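Local coordinates for cytolethal distending toxin protein C (Haemophilus ducreyi, PDB 1SR4) that forms part of the cytolethal distending toxin as a lectin-like, probably carbohydrate-binding subunit beside the DNase I-related subunit and a second lectin-like subunit, at residues P18-R23 and W46-Y51. Numbering follows the deposited sequence.
Sequences PRISLR and WELIDY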
loop_
_atom_site.group_PDB
_atom_site.type_symbol
_atom_site.label_atom_id
_atom_site.label_comp_id
_atom_site.label_asym_id
_atom_site.label_seq_id
_atom_site.Cartn_x
_atom_site.Cartn_y
_atom_site.Cartn_z
ATOM N N PRO C 18 -5.803 -7.714 -9.987
ATOM C CA PRO C 18 -4.361 -7.574 -9.787
ATOM C C PRO C 18 -3.637 -8.916 -9.920
ATOM O O PRO C 18 -4.188 -9.972 -9.581
ATOM C CB PRO C 18 -4.262 -7.003 -8.371
ATOM C CG PRO C 18 -5.445 -7.573 -7.693
ATOM C CD PRO C 18 -6.537 -7.490 -8.728
ATOM N N ARG C 19 -2.405 -8.859 -10.412
ATOM C CA ARG C 19 -1.571 -10.035 -10.598
ATOM C C ARG C 19 -0.667 -10.186 -9.367
ATOM O O ARG C 19 -0.124 -9.200 -8.884
ATOM C CB ARG C 19 -0.699 -9.851 -11.839
ATOM C CG ARG C 19 0.038 -11.098 -12.277
ATOM C CD ARG C 19 -0.921 -12.051 -12.971
ATOM N NE ARG C 19 -1.430 -11.473 -14.214
ATOM C CZ ARG C 19 -0.776 -11.497 -15.370
ATOM N NH1 ARG C 19 0.425 -12.071 -15.456
ATOM N NH2 ARG C 19 -1.328 -10.954 -16.451
ATOM N N ILE C 20 -0.504 -11.408 -8.862
ATOM C CA ILE C 20 0.347 -11.636 -7.696
ATOM C C ILE C 20 1.046 -12.989 -7.786
ATOM O O ILE C 20 0.755 -13.805 -8.678
ATOM C CB ILE C 20 -0.487 -11.729 -6.388
ATOM C CG1 ILE C 20 -1.340 -13.007 -6.451
ATOM C CG2 ILE C 20 -1.388 -10.493 -6.213
ATOM C CD1 ILE C 20 -2.024 -13.408 -5.145
ATOM N N SER C 21 1.984 -13.205 -6.868
ATOM C CA SER C 21 2.596 -14.508 -6.706
ATOM C C SER C 21 2.289 -14.720 -5.217
ATOM O O SER C 21 2.329 -13.771 -4.434
ATOM C CB SER C 21 4.103 -14.522 -6.967
ATOM O OG SER C 21 4.372 -14.848 -8.329
ATOM N N LEU C 22 1.932 -15.943 -4.851
ATOM C CA LEU C 22 1.596 -16.279 -3.475
ATOM C C LEU C 22 2.744 -17.104 -2.924
ATOM O O LEU C 22 3.010 -18.192 -3.425
ATOM C CB LEU C 22 0.298 -17.093 -3.469
ATOM C CG LEU C 22 -0.334 -17.507 -2.138
ATOM C CD1 LEU C 22 -0.634 -16.283 -1.277
ATOM C CD2 LEU C 22 -1.633 -18.266 -2.442
ATOM N N ARG C 23 3.413 -16.591 -1.892
ATOM C CA ARG C 23 4.557 -17.275 -1.311
ATOM C C ARG C 23 4.432 -17.571 0.184
ATOM O O ARG C 23 3.957 -16.748 0.954
ATOM C CB ARG C 23 5.839 -16.441 -1.496
ATOM C CG ARG C 23 6.288 -16.194 -2.929
ATOM C CD ARG C 23 7.512 -15.295 -2.937
ATOM N NE ARG C 23 7.961 -14.933 -4.277
ATOM C CZ ARG C 23 8.991 -15.497 -4.911
ATOM N NH1 ARG C 23 9.694 -16.463 -4.325
ATOM N NH2 ARG C 23 9.323 -15.087 -6.134
ATOM N N TRP C 46 -0.929 -15.612 -10.367
ATOM C CA TRP C 46 -2.343 -15.785 -10.056
ATOM C C TRP C 46 -2.993 -14.421 -10.127
ATOM O O TRP C 46 -2.339 -13.395 -9.881
ATOM C CB TRP C 46 -2.560 -16.305 -8.635
ATOM C CG TRP C 46 -1.891 -17.603 -8.355
ATOM C CD1 TRP C 46 -0.662 -17.791 -7.797
ATOM C CD2 TRP C 46 -2.424 -18.906 -8.609
ATOM N NE1 TRP C 46 -0.399 -19.139 -7.684
ATOM C CE2 TRP C 46 -1.468 -19.842 -8.173
ATOM C CE3 TRP C 46 -3.625 -19.369 -9.157
ATOM C CZ2 TRP C 46 -1.671 -21.224 -8.273
ATOM C CZ3 TRP C 46 -3.830 -20.729 -9.251
ATOM C CH2 TRP C 46 -2.857 -21.645 -8.809
ATOM N N GLU C 47 -4.275 -14.416 -10.469
ATOM C CA GLU C 47 -5.061 -13.196 -10.494
ATOM C C GLU C 47 -5.868 -13.279 -9.209
ATOM O O GLU C 47 -6.474 -14.318 -8.908
ATOM C CB GLU C 47 -5.999 -13.172 -11.702
ATOM C CG GLU C 47 -5.237 -13.177 -13.024
ATOM C CD GLU C 47 -6.151 -13.282 -14.227
ATOM O OE1 GLU C 47 -7.295 -13.769 -14.068
ATOM O OE2 GLU C 47 -5.712 -12.895 -15.331
ATOM N N LEU C 48 -5.873 -12.194 -8.443
ATOM C CA LEU C 48 -6.593 -12.193 -7.190
ATOM C C LEU C 48 -7.990 -11.655 -7.425
ATOM O O LEU C 48 -8.139 -10.507 -7.791
ATOM C CB LEU C 48 -5.852 -11.323 -6.164
ATOM C CG LEU C 48 -6.436 -11.303 -4.744
ATOM C CD1 LEU C 48 -6.235 -12.682 -4.102
ATOM C CD2 LEU C 48 -5.738 -10.222 -3.893
ATOM N N ILE C 49 -9.016 -12.478 -7.223
ATOM C CA ILE C 49 -10.379 -12.003 -7.431
ATOM C C ILE C 49 -11.220 -12.210 -6.173
ATOM O O ILE C 49 -11.073 -13.212 -5.479
ATOM C CB ILE C 49 -11.041 -12.711 -8.647
ATOM C CG1 ILE C 49 -11.166 -14.207 -8.390
ATOM C CG2 ILE C 49 -10.202 -12.500 -9.910
ATOM C CD1 ILE C 49 -12.467 -14.580 -7.718
ATOM N N ASP C 50 -12.093 -11.259 -5.866
ATOM C CA ASP C 50 -12.917 -11.377 -4.667
ATOM C C ASP C 50 -14.148 -12.227 -4.912
ATOM O O ASP C 50 -14.809 -12.074 -5.932
ATOM C CB ASP C 50 -13.363 -9.996 -4.176
ATOM C CG ASP C 50 -12.199 -9.141 -3.713
ATOM O OD1 ASP C 50 -11.063 -9.656 -3.685
ATOM O OD2 ASP C 50 -12.417 -7.963 -3.376
ATOM N N TYR C 51 -14.460 -13.110 -3.970
ATOM C CA TYR C 51 -15.640 -13.950 -4.094
ATOM C C TYR C 51 -16.851 -13.190 -3.548
ATOM O O TYR C 51 -16.829 -12.697 -2.419
ATOM C CB TYR C 51 -15.458 -15.252 -3.325
ATOM C CG TYR C 51 -16.600 -16.193 -3.562
ATOM C CD1 TYR C 51 -16.884 -16.653 -4.848
ATOM C CD2 TYR C 51 -17.423 -16.586 -2.524
ATOM C CE1 TYR C 51 -17.972 -17.487 -5.089
ATOM C CE2 TYR C 51 -18.519 -17.415 -2.756
ATOM C CZ TYR C 51 -18.786 -17.862 -4.038
ATOM O OH TYR C 51 -19.864 -18.695 -4.265
HETATM O O HOH W 1 -4.318 -10.613 -15.344
#
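Trp46 O is held twice, by Ile20 N nearly along its C=O axis at 2.9 Å and more loosely by the CA-H of Arg19. Trp46 N in turn donates to Ile20 O, closing a hydrogen-bonded antiparallel pair between two strands of the ricin-type beta-trefoil. Two residues along, Pro18 O is gripped in the same way, by Leu48 N at 3.0 Å with an N-H...O angle of 168° and by the CA-H of Glu47, so Arg19 and Glu47 form the non-hydrogen-bonded pair between the two rungs. Only these two pairs are made; the short strand segments run at 106° to each other, consistent with so brief a pairing.

Ile20 and Trp46 share one face. Ile20 CG1 takes the crowded position between backbone N and carbonyl carbon (chi1 67°), so that the two side chains cross obliquely, Ile20 CG1 4.1 Å from Trp46 CB. Leu22 CB comes near Trp46 CD1, while the indole NE1 is hydrogen-bonded to Val31 O. The Pro18 and Leu48 side chains also cross obliquely, CG against CB, and subunit B of the toxin packs on both residues, through its Val18 and Ile25.

Arg19 and Glu47 lie on the other face, where Glu47 OE1 is salt-bridged to Lys69 and Arg19 NH1 is hydrogen-bonded to His45 ND1. Their link is a water that accepts from Arg19 NH2 at 3.2 Å and donates to Glu47 OE2 at 2.7 Å.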